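Local coordinates for protein 2-hydroxyisobutanoyl-CoA mutase large subunit (Aquincola tertiaricarbonis, PDB 4R3U) that forms, with its small cobalamin-binding partner subunit, a mutase that interconverts 2-hydroxyisobutyryl-CoA and (S)-3-hydroxybutyryl-CoA, at residues Phe129-Thr133 with Ser144-Val148; Glu267-Leu272 with Phe298-Ser302. All coordinates share one frame; numbering follows the deposited sequence.

Contact 1 (Phe129-Thr133 with Ser144-Val148)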
# COMPACT_ATOMS: atom_id res chain seq x y z
N PHE A 129 15.37 -22.10 -8.44
CA PHE A 129 15.66 -23.40 -9.04
C PHE A 129 14.66 -24.47 -8.64
O PHE A 129 13.95 -24.31 -7.64
CB PHE A 129 17.10 -23.82 -8.70
CG PHE A 129 18.12 -22.78 -9.13
CD1 PHE A 129 18.67 -22.81 -10.42
CD2 PHE A 129 18.49 -21.74 -8.28
CE1 PHE A 129 19.56 -21.81 -10.84
CE2 PHE A 129 19.35 -20.73 -8.72
CZ PHE A 129 19.90 -20.79 -9.99
N ASP A 130 14.55 -25.53 -9.45
CA ASP A 130 13.66 -26.61 -9.14
C ASP A 130 14.24 -27.47 -7.99
O ASP A 130 15.41 -27.32 -7.62
CB ASP A 130 13.34 -27.44 -10.39
CG ASP A 130 14.49 -28.15 -11.05
OD1 ASP A 130 15.57 -28.24 -10.43
OD2 ASP A 130 14.30 -28.68 -12.15
N MET A 131 13.43 -28.39 -7.46
CA MET A 131 13.82 -29.28 -6.39
C MET A 131 15.01 -30.14 -6.72
O MET A 131 15.93 -30.14 -5.91
CB MET A 131 12.63 -30.10 -5.87
CG MET A 131 11.54 -29.27 -5.23
SD MET A 131 12.14 -27.92 -4.18
CE MET A 131 12.83 -28.76 -2.80
N PRO A 132 15.09 -30.83 -7.89
CA PRO A 132 16.30 -31.63 -8.19
C PRO A 132 17.60 -30.82 -8.04
O PRO A 132 18.51 -31.24 -7.31
CB PRO A 132 16.07 -32.12 -9.62
CG PRO A 132 14.59 -32.18 -9.74
CD PRO A 132 14.07 -31.01 -8.95
N THR A 133 17.64 -29.62 -8.64
CA THR A 133 18.77 -28.69 -8.63
C THR A 133 19.12 -28.23 -7.21
O THR A 133 20.29 -28.21 -6.83
CB THR A 133 18.48 -27.53 -9.61
OG1 THR A 133 18.22 -28.09 -10.90
CG2 THR A 133 19.61 -26.52 -9.71
N SER A 144 14.23 -37.16 -8.95
CA SER A 144 13.80 -36.00 -9.73
C SER A 144 12.45 -36.17 -10.42
O SER A 144 11.82 -35.16 -10.72
CB SER A 144 14.87 -35.63 -10.76
OG SER A 144 16.14 -35.51 -10.14
N ASP A 145 12.01 -37.42 -10.68
CA ASP A 145 10.73 -37.76 -11.35
C ASP A 145 9.58 -36.82 -11.01
O ASP A 145 9.28 -36.61 -9.83
CB ASP A 145 10.33 -39.23 -11.05
CG ASP A 145 9.15 -39.75 -11.86
OD1 ASP A 145 9.36 -40.07 -13.05
OD2 ASP A 145 8.04 -39.86 -11.29
N GLY A 146 8.98 -36.22 -12.04
CA GLY A 146 7.85 -35.30 -11.88
C GLY A 146 8.17 -33.94 -11.26
O GLY A 146 7.27 -33.15 -11.02
N GLU A 147 9.46 -33.65 -11.01
CA GLU A 147 9.87 -32.41 -10.35
C GLU A 147 10.77 -31.51 -11.21
O GLU A 147 11.12 -30.42 -10.76
CB GLU A 147 10.55 -32.70 -8.99
CG GLU A 147 9.68 -33.50 -8.03
CD GLU A 147 9.77 -33.15 -6.56
OE1 GLU A 147 9.67 -34.08 -5.73
OE2 GLU A 147 9.90 -31.95 -6.24
N VAL A 148 11.11 -31.95 -12.44
CA VAL A 148 12.01 -31.17 -13.33
C VAL A 148 11.34 -29.88 -13.84
O VAL A 148 10.29 -29.95 -14.47
CB VAL A 148 12.60 -32.00 -14.50
CG1 VAL A 148 13.71 -31.23 -15.20
CG2 VAL A 148 13.10 -33.36 -14.02
O HOH W 1 10.53 -28.53 -8.94
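At the cobalamin-side mouth of the barrel, the N-terminal turn of helix 131-135 packs on a type II turn, Ser144 to Glu147, with Pro132 as the main apolar surface. Pro132 CB lies 3.4 Å from Ser144 OG, whose hydroxyl hydrogen-bonds to the carbonyl of Asp138, while Pro132 CD rests 3.5 Å from Glu147 O. That carbonyl oxygen also accepts a 2.7 Å bond from a water, which in turn accepts from Met131 N at 3.3 Å, so one water ties the helix start to the end of the turn. The Glu147 side chain runs at a slant across Met131, its OE2 3.3 Å from Met131 CG; its OE1 accepts from Leu26 N of the small subunit. Asp130 is the N-cap. Its CG sits between backbone N and carbonyl carbon (chi1 63°), a turn that brings OD1 back to Thr133 N (3.1 Å, 160°) and Thr133 OG1 (2.7 Å), the two donors coming from opposite faces of the carboxylate plane. Asp130 OD2 accepts from Gly149 N and lies 3.6 Å from Val148 CA. An alanine in place of this aspartate would probably leave Thr133 N and Gly149 N without these acceptors and the first turn uncapped. Phe129 O hydrogen-bonds to cobalamin and Met131 touches it, making this capped helix start, just after barrel strand 125-128, part of the cofactor pocket at the subunit interface.

Contact 2 (Glu267-Leu272 with Phe298-Ser302). With 3HC (3-hydroxybutanoyl-coenzyme A), chain E.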
# COMPACT_ATOMS: atom_id res chain seq x y z
N GLU A 267 13.82 -14.59 13.85
CA GLU A 267 14.38 -14.33 12.53
C GLU A 267 15.71 -13.58 12.65
O GLU A 267 16.76 -14.10 12.22
CB GLU A 267 13.39 -13.53 11.68
CG GLU A 267 14.02 -13.14 10.36
CD GLU A 267 13.29 -12.14 9.50
OE1 GLU A 267 12.27 -11.59 9.96
OE2 GLU A 267 13.76 -11.90 8.37
N ALA A 268 15.67 -12.37 13.24
CA ALA A 268 16.82 -11.50 13.46
C ALA A 268 17.94 -12.20 14.23
O ALA A 268 19.08 -12.26 13.75
CB ALA A 268 16.38 -10.22 14.19
N ALA A 269 17.63 -12.73 15.41
CA ALA A 269 18.61 -13.39 16.28
C ALA A 269 19.21 -14.67 15.74
O ALA A 269 20.42 -14.84 15.87
CB ALA A 269 18.02 -13.63 17.66
N PHE A 270 18.41 -15.55 15.11
CA PHE A 270 18.93 -16.82 14.57
C PHE A 270 19.82 -16.61 13.33
O PHE A 270 20.77 -17.37 13.14
CB PHE A 270 17.80 -17.84 14.32
CG PHE A 270 16.94 -18.23 15.51
CD1 PHE A 270 17.28 -17.85 16.80
CD2 PHE A 270 15.81 -19.01 15.33
CE1 PHE A 270 16.49 -18.22 17.89
CE2 PHE A 270 15.05 -19.42 16.43
CZ PHE A 270 15.39 -19.00 17.69
N THR A 271 19.58 -15.53 12.57
CA THR A 271 20.38 -15.15 11.41
C THR A 271 21.74 -14.65 11.90
O THR A 271 22.78 -15.03 11.35
CB THR A 271 19.65 -14.13 10.52
OG1 THR A 271 18.37 -14.65 10.20
CG2 THR A 271 20.40 -13.83 9.23
N LEU A 272 21.72 -13.81 12.95
CA LEU A 272 22.95 -13.32 13.56
C LEU A 272 23.76 -14.46 14.20
O LEU A 272 24.98 -14.47 14.06
CB LEU A 272 22.69 -12.16 14.52
CG LEU A 272 22.25 -10.86 13.82
CD1 LEU A 272 22.07 -9.75 14.82
CD2 LEU A 272 23.24 -10.44 12.72
N PHE A 298 22.96 -10.25 3.74
CA PHE A 298 21.82 -10.89 4.41
C PHE A 298 20.55 -10.87 3.56
O PHE A 298 20.48 -10.19 2.54
CB PHE A 298 21.57 -10.19 5.75
CG PHE A 298 22.72 -10.31 6.71
CD1 PHE A 298 23.82 -9.45 6.61
CD2 PHE A 298 22.74 -11.30 7.68
CE1 PHE A 298 24.92 -9.60 7.46
CE2 PHE A 298 23.83 -11.43 8.54
CZ PHE A 298 24.91 -10.59 8.42
N PHE A 299 19.56 -11.64 4.00
CA PHE A 299 18.25 -11.72 3.36
C PHE A 299 17.18 -11.82 4.43
O PHE A 299 17.15 -12.77 5.22
CB PHE A 299 18.22 -12.90 2.35
CG PHE A 299 16.87 -13.31 1.78
CD1 PHE A 299 15.91 -12.36 1.45
CD2 PHE A 299 16.60 -14.64 1.50
CE1 PHE A 299 14.69 -12.73 0.90
CE2 PHE A 299 15.38 -15.02 0.92
CZ PHE A 299 14.44 -14.06 0.61
N PHE A 300 16.31 -10.81 4.50
CA PHE A 300 15.22 -10.76 5.49
C PHE A 300 13.84 -10.60 4.85
O PHE A 300 13.73 -10.14 3.72
CB PHE A 300 15.49 -9.64 6.52
CG PHE A 300 16.75 -9.89 7.32
CD1 PHE A 300 16.81 -10.94 8.24
CD2 PHE A 300 17.88 -9.09 7.14
CE1 PHE A 300 17.99 -11.19 8.96
CE2 PHE A 300 19.04 -9.33 7.87
CZ PHE A 300 19.10 -10.39 8.76
N VAL A 301 12.81 -10.97 5.58
CA VAL A 301 11.43 -10.78 5.16
C VAL A 301 10.99 -9.36 5.60
O VAL A 301 11.59 -8.77 6.52
CB VAL A 301 10.48 -11.87 5.81
CG1 VAL A 301 10.33 -11.67 7.32
CG2 VAL A 301 9.12 -11.91 5.14
N SER A 302 9.94 -8.85 4.96
CA SER A 302 9.25 -7.65 5.39
C SER A 302 7.86 -8.18 5.69
O SER A 302 7.08 -8.48 4.78
CB SER A 302 9.19 -6.60 4.29
OG SER A 302 8.48 -5.49 4.82
N1A 3HC E . 25.64 5.49 -3.40
C2A 3HC E . 26.84 5.02 -4.13
N3A 3HC E . 26.76 3.59 -4.46
C4A 3HC E . 25.68 2.84 -4.12
C5A 3HC E . 24.63 3.36 -3.45
C6A 3HC E . 24.63 4.66 -3.08
N6A 3HC E . 23.57 5.12 -2.42
N7A 3HC E . 23.74 2.38 -3.28
C8A 3HC E . 24.22 1.28 -3.84
N9A 3HC E . 25.43 1.55 -4.33
C1B 3HC E . 26.38 0.65 -5.05
C2B 3HC E . 26.89 -0.48 -4.18
O2B 3HC E . 28.04 -0.08 -3.43
C3B 3HC E . 27.21 -1.55 -5.21
O3B 3HC E . 28.50 -1.30 -5.82
P3B 3HC E . 29.60 -2.46 -6.07
O7A 3HC E . 28.90 -3.40 -6.97
O8A 3HC E . 30.71 -1.70 -6.70
O9A 3HC E . 29.87 -2.95 -4.69
C4B 3HC E . 26.14 -1.35 -6.27
O4B 3HC E . 25.68 0.02 -6.15
C5B 3HC E . 25.00 -2.37 -6.10
O5B 3HC E . 24.20 -2.02 -4.95
P1A 3HC E . 24.03 -2.97 -3.64
O1A 3HC E . 25.21 -3.87 -3.47
O2A 3HC E . 23.64 -2.12 -2.50
O3A 3HC E . 22.69 -3.77 -4.14
P2A 3HC E . 22.60 -5.23 -4.84
O4A 3HC E . 21.19 -5.50 -5.15
O5A 3HC E . 23.61 -5.38 -5.91
O6A 3HC E . 23.07 -6.15 -3.63
CBP 3HC E . 22.86 -7.66 -1.75
CCP 3HC E . 22.29 -6.40 -2.45
CDP 3HC E . 24.26 -7.28 -1.23
CEP 3HC E . 21.99 -8.00 -0.53
CAP 3HC E . 22.97 -8.86 -2.74
OAP 3HC E . 23.61 -10.03 -2.19
C9P 3HC E . 21.68 -9.23 -3.54
O9P 3HC E . 21.41 -8.68 -4.61
N8P 3HC E . 20.94 -10.23 -3.04
C7P 3HC E . 19.74 -10.70 -3.74
C6P 3HC E . 19.24 -12.00 -3.10
C5P 3HC E . 17.92 -12.48 -3.73
O5P 3HC E . 17.31 -11.82 -4.57
N4P 3HC E . 17.54 -13.67 -3.27
C3P 3HC E . 16.31 -14.32 -3.71
C2P 3HC E . 15.88 -15.27 -2.63
S1P 3HC E . 14.29 -16.07 -3.02
C1 3HC E . 14.19 -17.11 -1.56
O1 3HC E . 15.15 -17.72 -1.08
C2 3HC E . 12.83 -17.15 -0.84
C3 3HC E . 11.82 -18.06 -1.54
O3 3HC E . 11.65 -17.62 -2.88
C4 3HC E . 12.27 -19.52 -1.51
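Polar contact between helix 264-283 and strand 298-302 rests on Glu267. Its CG stands anti to the backbone N and the extended chain carries OE2 to the strand, where it accepts from Val301 N on the syn side (3.1 Å, 165°). OE1 forms a salt bridge with Lys312, which also donates to Val301 O, so the buried carboxylate has both a charged and a backbone partner. Glu267 OE2 also meets the Phe300 ring at its edge, 3.2 Å from CD1, the carboxylate and ring planes 57° apart. Within the helix, Thr271 OG1, at 2.6 Å, and Thr271 N reach Glu267 O from opposite faces of its carbonyl plane.

The remaining contacts are apolar. Thr271 CG2, anti to its own backbone N, touches two rings, 3.6 Å from Phe300 CE1 and 3.8 Å from Phe298 CD2, the latter at the ring edge. Leu272 CD2 packs more loosely on Phe298 CE2.

Ligand contact comes from Phe299, whose CE2 lies 3.4 Å from the thioester oxygen O1 of 3-hydroxybutanoyl-CoA. Segments 267-272 and 298-302 run antiparallel (171°), their axes 10.1 Å apart: the outer helix against inner strand of a TIM barrel, with the acyl-CoA inside.

Contact 1 closes before contact 2 opens along the chain, and their centres lie 27 Å apart, with nearest atoms about 12 Å apart and no touch. Both belong to the same TIM-barrel domain and attach to its parallel strands: segment 129-133 of contact 1 directly follows strand 125-128, whereas contact 2 includes strand 298-302, separated from it in the strand order by 97-102, 375-377 and 340-344. The centre of contact 2 is about 7 Å from the centre of the chain, and the contact reaches the acyl-CoA through the barrel interior. Contact 1, its centre about 22 Å from the chain centre, meets cobalamin and the small subunit. Together they place substrate-binding and cofactor-binding elements on one barrel, consistent with rearrangement where the two ligands meet.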